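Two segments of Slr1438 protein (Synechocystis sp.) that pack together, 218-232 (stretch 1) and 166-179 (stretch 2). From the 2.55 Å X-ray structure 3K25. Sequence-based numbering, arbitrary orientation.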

ATOM      1  N   ALA A 218      -5.226  13.563   1.920  1.00 22.76           N
ATOM      2  CA  ALA A 218      -3.925  14.123   2.290  1.00 24.41           C
ATOM      3  C   ALA A 218      -3.093  14.279   1.003  1.00 27.45           C
ATOM      4  O   ALA A 218      -3.365  13.626  -0.007  1.00 25.96           O
ATOM      5  CB  ALA A 218      -3.217  13.194   3.273  1.00 18.15           C
ATOM      6  N   HIS A 219      -2.085  15.144   1.033  1.00 31.14           N
ATOM      7  CA  HIS A 219      -1.262  15.344  -0.151  1.00 35.07           C
ATOM      8  C   HIS A 219       0.034  16.045   0.187  1.00 39.81           C
ATOM      9  O   HIS A 219       0.278  16.399   1.338  1.00 41.32           O
ATOM     10  CB  HIS A 219      -2.027  16.162  -1.208  1.00 36.92           C
ATOM     11  CG  HIS A 219      -2.125  17.627  -0.903  1.00 42.19           C
ATOM     12  ND1 HIS A 219      -1.031  18.468  -0.920  1.00 48.01           N
ATOM     13  CD2 HIS A 219      -3.188  18.403  -0.581  1.00 43.19           C
ATOM     14  CE1 HIS A 219      -1.416  19.697  -0.624  1.00 50.38           C
ATOM     15  NE2 HIS A 219      -2.720  19.685  -0.414  1.00 48.25           N
ATOM     16  N   PHE A 220       0.877  16.214  -0.823  1.00 28.49           N
ATOM     17  CA  PHE A 220       2.150  16.904  -0.650  1.00 34.92           C
ATOM     18  C   PHE A 220       2.539  17.509  -1.989  1.00 39.45           C
ATOM     19  O   PHE A 220       2.222  16.963  -3.049  1.00 37.12           O
ATOM     20  CB  PHE A 220       3.239  15.958  -0.130  1.00 33.59           C
ATOM     21  CG  PHE A 220       3.772  15.004  -1.155  1.00 35.45           C
ATOM     22  CD1 PHE A 220       4.800  15.391  -2.020  1.00 40.70           C
ATOM     23  CD2 PHE A 220       3.274  13.704  -1.241  1.00 31.14           C
ATOM     24  CE1 PHE A 220       5.333  14.493  -2.954  1.00 39.92           C
ATOM     25  CE2 PHE A 220       3.799  12.796  -2.174  1.00 31.23           C
ATOM     26  CZ  PHE A 220       4.832  13.194  -3.031  1.00 35.43           C
ATOM     27  N   ILE A 221       3.205  18.652  -1.934  1.00 41.92           N
ATOM     28  CA  ILE A 221       3.598  19.343  -3.150  1.00 48.23           C
ATOM     29  C   ILE A 221       5.109  19.489  -3.247  1.00 54.34           C
ATOM     30  O   ILE A 221       5.756  20.000  -2.333  1.00 57.59           O
ATOM     31  CB  ILE A 221       2.919  20.737  -3.214  1.00 50.34           C
ATOM     32  CG1 ILE A 221       1.415  20.575  -2.959  1.00 44.24           C
ATOM     33  CG2 ILE A 221       3.156  21.385  -4.583  1.00 54.44           C
ATOM     34  CD1 ILE A 221       0.635  21.872  -2.935  1.00 43.83           C
ATOM     35  N   ASP A 222       5.662  19.008  -4.355  1.00 54.31           N
ATOM     36  CA  ASP A 222       7.094  19.094  -4.595  1.00 62.20           C
ATOM     37  C   ASP A 222       7.347  20.103  -5.707  1.00 69.75           C
ATOM     38  O   ASP A 222       7.064  19.842  -6.878  1.00 68.25           O
ATOM     39  CB  ASP A 222       7.661  17.729  -4.989  1.00 60.22           C
ATOM     40  CG  ASP A 222       9.138  17.795  -5.334  1.00 66.89           C
ATOM     41  OD1 ASP A 222       9.881  18.515  -4.628  1.00 73.81           O
ATOM     42  OD2 ASP A 222       9.560  17.126  -6.300  1.00 67.60           O
ATOM     43  N   PRO A 223       7.863  21.287  -5.345  1.00 56.37           N
ATOM     44  CA  PRO A 223       8.147  22.334  -6.327  1.00 64.89           C
ATOM     45  C   PRO A 223       9.208  21.907  -7.332  1.00 68.25           C
ATOM     46  O   PRO A 223       9.046  22.113  -8.534  1.00 69.63           O
ATOM     47  CB  PRO A 223       8.604  23.504  -5.459  1.00 70.25           C
ATOM     48  CG  PRO A 223       7.833  23.305  -4.201  1.00 64.51           C
ATOM     49  CD  PRO A 223       7.997  21.817  -3.978  1.00 58.34           C
ATOM     50  N   ASP A 224      10.292  21.311  -6.841  1.00 72.88           N
ATOM     51  CA  ASP A 224      11.364  20.878  -7.725  1.00 76.29           C
ATOM     52  C   ASP A 224      10.796  20.219  -8.967  1.00 73.53           C
ATOM     53  O   ASP A 224      11.234  20.501 -10.078  1.00 77.96           O
ATOM     54  CB  ASP A 224      12.298  19.901  -7.018  1.00 74.52           C
ATOM     55  CG  ASP A 224      13.359  19.348  -7.948  1.00 77.34           C
ATOM     56  OD1 ASP A 224      14.084  20.158  -8.564  1.00 83.39           O
ATOM     57  OD2 ASP A 224      13.465  18.107  -8.068  1.00 73.99           O
ATOM     58  N   ARG A 225       9.818  19.342  -8.777  1.00 79.29           N
ATOM     59  CA  ARG A 225       9.188  18.659  -9.900  1.00 76.15           C
ATOM     60  C   ARG A 225       7.931  19.406 -10.311  1.00 76.84           C
ATOM     61  O   ARG A 225       7.289  19.065 -11.300  1.00 74.19           O
ATOM     62  CB  ARG A 225       8.848  17.215  -9.525  1.00 67.60           C
ATOM     63  CG  ARG A 225      10.031  16.253  -9.573  1.00 66.56           C
ATOM     64  CD  ARG A 225       9.834  15.109  -8.599  1.00 60.52           C
ATOM     65  NE  ARG A 225       8.455  14.622  -8.610  1.00 56.06           N
ATOM     66  CZ  ARG A 225       7.780  14.255  -7.522  1.00 51.61           C
ATOM     67  NH1 ARG A 225       8.351  14.312  -6.321  1.00 51.99           N
ATOM     68  NH2 ARG A 225       6.525  13.840  -7.631  1.00 47.37           N
ATOM     69  N   ASN A 226       7.590  20.425  -9.532  1.00 82.14           N
ATOM     70  CA  ASN A 226       6.422  21.257  -9.794  1.00 84.38           C
ATOM     71  C   ASN A 226       5.119  20.468  -9.937  1.00 76.67           C
ATOM     72  O   ASN A 226       4.417  20.591 -10.942  1.00 76.84           O
ATOM     73  CB  ASN A 226       6.661  22.095 -11.052  1.00 94.24           C
ATOM     74  CG  ASN A 226       5.524  23.053 -11.337  1.00 99.94           C
ATOM     75  OD1 ASN A 226       5.237  23.946 -10.542  1.00104.09           O
ATOM     76  ND2 ASN A 226       4.866  22.869 -12.475  1.00101.83           N
ATOM     77  N   LEU A 227       4.789  19.667  -8.928  1.00 93.18           N
ATOM     78  CA  LEU A 227       3.562  18.874  -8.966  1.00 84.76           C
ATOM     79  C   LEU A 227       3.181  18.367  -7.585  1.00 77.48           C
ATOM     80  O   LEU A 227       4.034  18.239  -6.708  1.00 77.41           O
ATOM     81  CB  LEU A 227       3.732  17.677  -9.906  1.00 82.33           C
ATOM     82  CG  LEU A 227       4.421  16.411  -9.395  1.00 78.33           C
ATOM     83  CD1 LEU A 227       4.594  15.445 -10.552  1.00 75.66           C
ATOM     84  CD2 LEU A 227       5.765  16.751  -8.790  1.00 80.84           C
ATOM     85  N   LYS A 228       1.900  18.080  -7.391  1.00 65.36           N
ATOM     86  CA  LYS A 228       1.450  17.566  -6.108  1.00 56.63           C
ATOM     87  C   LYS A 228       0.843  16.178  -6.246  1.00 48.10           C
ATOM     88  O   LYS A 228       0.228  15.841  -7.264  1.00 46.75           O
ATOM     89  CB  LYS A 228       0.436  18.513  -5.442  1.00 56.93           C
ATOM     90  CG  LYS A 228      -0.998  18.413  -5.940  1.00 52.60           C
ATOM     91  CD  LYS A 228      -1.920  19.233  -5.045  1.00 51.19           C
ATOM     92  CE  LYS A 228      -3.361  19.267  -5.567  1.00 48.83           C
ATOM     93  NZ  LYS A 228      -4.241  20.200  -4.790  1.00 48.93           N
ATOM     94  N   ILE A 229       1.033  15.381  -5.205  1.00 57.63           N
ATOM     95  CA  ILE A 229       0.527  14.021  -5.149  1.00 48.87           C
ATOM     96  C   ILE A 229      -0.468  13.943  -4.001  1.00 43.32           C
ATOM     97  O   ILE A 229      -0.093  14.116  -2.841  1.00 40.90           O
ATOM     98  CB  ILE A 229       1.677  13.041  -4.899  1.00 47.32           C
ATOM     99  CG1 ILE A 229       2.605  13.034  -6.112  1.00 50.95           C
ATOM    100  CG2 ILE A 229       1.135  11.665  -4.602  1.00 42.40           C
ATOM    101  CD1 ILE A 229       3.790  12.095  -5.980  1.00 50.96           C
ATOM    102  N   GLU A 230      -1.732  13.689  -4.326  1.00 52.27           N
ATOM    103  CA  GLU A 230      -2.785  13.603  -3.315  1.00 49.17           C
ATOM    104  C   GLU A 230      -3.362  12.203  -3.099  1.00 43.22           C
ATOM    105  O   GLU A 230      -3.687  11.492  -4.054  1.00 40.86           O
ATOM    106  CB  GLU A 230      -3.935  14.546  -3.666  1.00 52.63           C
ATOM    107  CG  GLU A 230      -5.154  14.370  -2.770  1.00 52.67           C
ATOM    108  CD  GLU A 230      -6.422  14.905  -3.405  1.00 56.34           C
ATOM    109  OE1 GLU A 230      -6.728  14.500  -4.553  1.00 58.33           O
ATOM    110  OE2 GLU A 230      -7.112  15.722  -2.753  1.00 57.47           O
ATOM    111  N   VAL A 231      -3.517  11.842  -1.829  1.00 39.02           N
ATOM    112  CA  VAL A 231      -4.061  10.548  -1.442  1.00 33.70           C
ATOM    113  C   VAL A 231      -5.453  10.696  -0.826  1.00 32.88           C
ATOM    114  O   VAL A 231      -5.614  11.356   0.203  1.00 35.19           O
ATOM    115  CB  VAL A 231      -3.153   9.860  -0.403  1.00 31.04           C
ATOM    116  CG1 VAL A 231      -3.658   8.466  -0.128  1.00 23.34           C
ATOM    117  CG2 VAL A 231      -1.719   9.823  -0.903  1.00 32.43           C
ATOM    118  N   SER A 232      -6.457  10.092  -1.450  1.00 41.36           N
ATOM    119  CA  SER A 232      -7.810  10.159  -0.916  1.00 40.45           C
ATOM    120  C   SER A 232      -8.244   8.727  -0.612  1.00 35.89           C
ATOM    121  O   SER A 232      -7.649   7.782  -1.130  1.00 34.28           O
ATOM    122  CB  SER A 232      -8.750  10.828  -1.919  1.00 41.86           C
ATOM    123  OG  SER A 232      -8.785  10.125  -3.145  1.00 46.40           O
TER
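Stretch 2 166-179: YFFCREKLGITLAI

Stretch 1 is a beta hairpin. Its strands, 218-222 and 227-232, are joined by a type I turn from Pro223 to Asn226. Stretch 2 is mostly extended, with strand residues at Phe167 and Phe168 and a short strand at 176-178. Between them the chain runs through loop and a type I turn from Lys172 to Ile175, closed by Ile175 N to Lys172 O at 3.0 Å.

Strand 176-178 lies beside strand 218-222 and runs antiparallel to it. The two axes make an angle of 172° and approach to 4.6 Å. The register pairs His219 with Ala178, Phe220 with Leu177 and Ile221 with Thr176, with CA-CA distances of 5.3, 4.4 and 4.8 Å.

The Ile221-Thr176 pair is the best satisfied. Thr176 N donates to Ile221 O at 2.7 Å, and Ile221 N donates to Thr176 O, also at 2.7 Å. Both main-chain groups of each residue are therefore used. The pairing loosens toward Ala178: His219 N donates to Ala178 O at 3.3 Å, a weak bond. His219 O lies 3.1 Å from Ala178 N. CA-H...O contacts supplement these bonds. Phe220 CA is 2.9 Å from Thr176 O, Ile175 CA is 3.5 Å from Ile221 O and Ala218 CA is 3.4 Å from Ala178 O.

Phe220 turns its own main-chain polar groups to the other strand of the hairpin. Phe220 N donates to Ile229 O at 3.1 Å, and Ile229 N donates to Phe220 O at 2.9 Å. Asp222 and Leu227 form a similar reciprocal pair, with Asp222 N to Leu227 O at 3.0 Å and Leu227 N to Asp222 O at 3.1 Å. Strand 218-222 thus bonds to a neighbour along each edge.

Side chains alternate across the sheet. His219, Ile221, Thr176 and Ala178 share one face. There Ala178 CB sits over the His219 ring, 3.6 Å from its centroid, and Ile221 CB is 3.8 Å from Thr176 CB. Phe220 and Leu177 point to the other face, with Phe220 CB 3.4 Å from Leu177 CD2. Phe220 CD1 also meets Ile175 CG2 at 4.0 Å.

The strand that holds Phe167 and Phe168 brings Phe167 to the hairpin. Phe220 CZ is 3.9 Å from Phe167 CB, at the edge of the Phe220 ring. Ile229 CG2 lies over the face of the Phe167 ring, 3.7 Å from the centroid, and Val231 CG2 is 4.0 Å from Phe167 CE2. These contacts are apolar.

At the hairpin turn, Arg225 NH1 forms a salt bridge with Asp222 OD2 at 3.1 Å. Arg225 N adds a weak hydrogen bond to the same Asp222 OD2 at 3.3 Å. Arg225 NH1 is also 2.8 Å from Phe168 O, but the angle is too poor for a hydrogen bond. Asp222 OD1 and Glu171 O are 3.3 Å apart; both are acceptors, so neither satisfies the other. Lys172 NZ is satisfied elsewhere in the structure.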

ATOM      1  N   TYR A 166       5.032   4.172  -2.466  1.00 27.45           N
ATOM      2  CA  TYR A 166       6.342   4.815  -2.406  1.00 31.94           C
ATOM      3  C   TYR A 166       6.365   5.894  -3.489  1.00 37.28           C
ATOM      4  O   TYR A 166       6.664   5.595  -4.648  1.00 39.18           O
ATOM      5  CB  TYR A 166       7.448   3.815  -2.720  1.00 31.15           C
ATOM      6  CG  TYR A 166       7.706   2.788  -1.654  1.00 29.23           C
ATOM      7  CD1 TYR A 166       8.816   2.894  -0.823  1.00 31.02           C
ATOM      8  CD2 TYR A 166       6.876   1.680  -1.513  1.00 24.87           C
ATOM      9  CE1 TYR A 166       9.104   1.924   0.113  1.00 30.26           C
ATOM     10  CE2 TYR A 166       7.150   0.695  -0.578  1.00 25.02           C
ATOM     11  CZ  TYR A 166       8.271   0.819   0.233  1.00 27.16           C
ATOM     12  OH  TYR A 166       8.582  -0.172   1.140  1.00 29.66           O
ATOM     13  N   PHE A 167       6.046   7.134  -3.129  1.00 32.65           N
ATOM     14  CA  PHE A 167       6.049   8.211  -4.111  1.00 36.53           C
ATOM     15  C   PHE A 167       7.450   8.749  -4.352  1.00 46.04           C
ATOM     16  O   PHE A 167       8.229   8.929  -3.402  1.00 49.22           O
ATOM     17  CB  PHE A 167       5.126   9.318  -3.654  1.00 33.10           C
ATOM     18  CG  PHE A 167       3.709   8.873  -3.504  1.00 28.62           C
ATOM     19  CD1 PHE A 167       2.981   8.465  -4.617  1.00 24.93           C
ATOM     20  CD2 PHE A 167       3.096   8.853  -2.250  1.00 25.01           C
ATOM     21  CE1 PHE A 167       1.671   8.049  -4.493  1.00 18.73           C
ATOM     22  CE2 PHE A 167       1.784   8.439  -2.111  1.00 21.84           C
ATOM     23  CZ  PHE A 167       1.061   8.034  -3.238  1.00 18.50           C
ATOM     24  N   PHE A 168       7.773   8.985  -5.628  1.00 32.08           N
ATOM     25  CA  PHE A 168       9.097   9.484  -6.005  1.00 39.13           C
ATOM     26  C   PHE A 168       9.304  10.830  -5.354  1.00 46.06           C
ATOM     27  O   PHE A 168       8.414  11.673  -5.365  1.00 45.22           O
ATOM     28  CB  PHE A 168       9.223   9.617  -7.527  1.00 40.24           C
ATOM     29  CG  PHE A 168      10.622   9.971  -7.997  1.00 44.17           C
ATOM     30  CD1 PHE A 168      11.704   9.139  -7.704  1.00 43.13           C
ATOM     31  CD2 PHE A 168      10.855  11.132  -8.735  1.00 50.00           C
ATOM     32  CE1 PHE A 168      12.997   9.457  -8.138  1.00 47.46           C
ATOM     33  CE2 PHE A 168      12.144  11.454  -9.171  1.00 55.24           C
ATOM     34  CZ  PHE A 168      13.215  10.613  -8.870  1.00 54.48           C
ATOM     35  N   CYS A 169      10.485  11.033  -4.792  1.00 37.63           N
ATOM     36  CA  CYS A 169      10.762  12.281  -4.118  1.00 47.37           C
ATOM     37  C   CYS A 169      12.256  12.446  -3.867  1.00 55.60           C
ATOM     38  O   CYS A 169      12.812  11.817  -2.967  1.00 56.23           O
ATOM     39  CB  CYS A 169      10.009  12.295  -2.795  1.00 45.05           C
ATOM     40  SG  CYS A 169      10.015  13.883  -1.973  1.00 52.68           S
ATOM     41  N   ARG A 170      12.896  13.304  -4.657  1.00 57.23           N
ATOM     42  CA  ARG A 170      14.330  13.547  -4.533  1.00 65.89           C
ATOM     43  C   ARG A 170      14.612  14.728  -3.621  1.00 71.83           C
ATOM     44  O   ARG A 170      15.239  14.582  -2.573  1.00 74.26           O
ATOM     45  CB  ARG A 170      14.930  13.814  -5.912  1.00 73.72           C
ATOM     46  CG  ARG A 170      16.440  13.974  -5.937  1.00 86.33           C
ATOM     47  CD  ARG A 170      16.902  14.254  -7.358  1.00 91.62           C
ATOM     48  NE  ARG A 170      16.527  13.178  -8.277  1.00 91.88           N
ATOM     49  CZ  ARG A 170      16.458  13.307  -9.600  1.00 94.20           C
ATOM     50  NH1 ARG A 170      16.734  14.472 -10.174  1.00 99.70           N
ATOM     51  NH2 ARG A 170      16.110  12.269 -10.354  1.00 91.16           N
ATOM     52  N   GLU A 171      14.145  15.900  -4.032  1.00 69.99           N
ATOM     53  CA  GLU A 171      14.341  17.117  -3.256  1.00 75.29           C
ATOM     54  C   GLU A 171      13.274  17.197  -2.174  1.00 69.87           C
ATOM     55  O   GLU A 171      12.213  17.785  -2.380  1.00 68.45           O
ATOM     56  CB  GLU A 171      14.250  18.342  -4.171  1.00 81.47           C
ATOM     57  CG  GLU A 171      15.211  18.316  -5.352  1.00 85.54           C
ATOM     58  CD  GLU A 171      16.653  18.096  -4.930  1.00 90.22           C
ATOM     59  OE1 GLU A 171      17.123  18.809  -4.015  1.00 92.98           O
ATOM     60  OE2 GLU A 171      17.319  17.215  -5.520  1.00 89.32           O
ATOM     61  N   LYS A 172      13.570  16.611  -1.016  1.00 67.40           N
ATOM     62  CA  LYS A 172      12.636  16.578   0.105  1.00 62.73           C
ATOM     63  C   LYS A 172      12.446  17.903   0.845  1.00 66.55           C
ATOM     64  O   LYS A 172      11.371  18.174   1.387  1.00 63.80           O
ATOM     65  CB  LYS A 172      13.072  15.498   1.094  1.00 59.33           C
ATOM     66  CG  LYS A 172      13.169  14.105   0.474  1.00 54.66           C
ATOM     67  CD  LYS A 172      13.637  13.082   1.499  1.00 50.87           C
ATOM     68  CE  LYS A 172      13.770  11.691   0.896  1.00 45.05           C
ATOM     69  NZ  LYS A 172      14.292  10.721   1.906  1.00 45.00           N
ATOM     70  N   LEU A 173      13.486  18.728   0.864  1.00 46.49           N
ATOM     71  CA  LEU A 173      13.430  20.010   1.554  1.00 50.11           C
ATOM     72  C   LEU A 173      12.267  20.892   1.102  1.00 49.11           C
ATOM     73  O   LEU A 173      11.559  21.460   1.928  1.00 49.53           O
ATOM     74  CB  LEU A 173      14.750  20.760   1.358  1.00 59.35           C
ATOM     75  CG  LEU A 173      14.961  21.974   2.262  1.00 66.43           C
ATOM     76  CD1 LEU A 173      14.922  21.531   3.717  1.00 65.13           C
ATOM     77  CD2 LEU A 173      16.289  22.630   1.940  1.00 74.59           C
ATOM     78  N   GLY A 174      12.066  21.002  -0.205  1.00 74.71           N
ATOM     79  CA  GLY A 174      10.993  21.843  -0.708  1.00 73.74           C
ATOM     80  C   GLY A 174       9.596  21.256  -0.625  1.00 65.92           C
ATOM     81  O   GLY A 174       8.618  21.898  -1.023  1.00 65.33           O
ATOM     82  N   ILE A 175       9.494  20.042  -0.098  1.00 64.59           N
ATOM     83  CA  ILE A 175       8.207  19.362   0.014  1.00 56.28           C
ATOM     84  C   ILE A 175       7.201  20.068   0.925  1.00 54.84           C
ATOM     85  O   ILE A 175       7.472  20.325   2.100  1.00 54.52           O
ATOM     86  CB  ILE A 175       8.386  17.902   0.526  1.00 51.38           C
ATOM     87  CG1 ILE A 175       9.238  17.103  -0.460  1.00 50.61           C
ATOM     88  CG2 ILE A 175       7.028  17.224   0.686  1.00 43.62           C
ATOM     89  CD1 ILE A 175       8.637  17.004  -1.860  1.00 49.48           C
ATOM     90  N   THR A 176       6.037  20.374   0.361  1.00 63.81           N
ATOM     91  CA  THR A 176       4.950  21.006   1.100  1.00 63.52           C
ATOM     92  C   THR A 176       4.014  19.870   1.531  1.00 56.00           C
ATOM     93  O   THR A 176       3.577  19.081   0.692  1.00 52.82           O
ATOM     94  CB  THR A 176       4.165  21.989   0.200  1.00 66.04           C
ATOM     95  OG1 THR A 176       4.993  23.112  -0.121  1.00 74.11           O
ATOM     96  CG2 THR A 176       2.906  22.470   0.896  1.00 64.75           C
ATOM     97  N   LEU A 177       3.722  19.775   2.828  1.00 55.16           N
ATOM     98  CA  LEU A 177       2.838  18.724   3.335  1.00 48.76           C
ATOM     99  C   LEU A 177       1.434  19.206   3.700  1.00 46.82           C
ATOM    100  O   LEU A 177       1.197  20.392   3.923  1.00 51.02           O
ATOM    101  CB  LEU A 177       3.460  18.029   4.552  1.00 47.02           C
ATOM    102  CG  LEU A 177       4.524  16.969   4.254  1.00 47.78           C
ATOM    103  CD1 LEU A 177       4.893  16.224   5.540  1.00 47.62           C
ATOM    104  CD2 LEU A 177       3.984  15.994   3.214  1.00 41.90           C
ATOM    105  N   ALA A 178       0.504  18.261   3.762  1.00 52.16           N
ATOM    106  CA  ALA A 178      -0.877  18.564   4.087  1.00 48.47           C
ATOM    107  C   ALA A 178      -1.533  17.315   4.651  1.00 41.96           C
ATOM    108  O   ALA A 178      -2.306  16.632   3.972  1.00 38.73           O
ATOM    109  CB  ALA A 178      -1.616  19.039   2.842  1.00 47.75           C
ATOM    110  N   ILE A 179      -1.200  17.025   5.902  1.00 52.62           N
ATOM    111  CA  ILE A 179      -1.738  15.879   6.615  1.00 47.36           C
ATOM    112  C   ILE A 179      -2.770  16.417   7.612  1.00 45.90           C
ATOM    113  O   ILE A 179      -2.466  17.299   8.406  1.00 47.70           O
ATOM    114  CB  ILE A 179      -0.611  15.163   7.353  1.00 48.03           C
ATOM    115  CG1 ILE A 179       0.510  14.842   6.353  1.00 49.42           C
ATOM    116  CG2 ILE A 179      -1.145  13.916   8.041  1.00 44.13           C
ATOM    117  CD1 ILE A 179       1.812  14.362   6.989  1.00 49.81           C
TER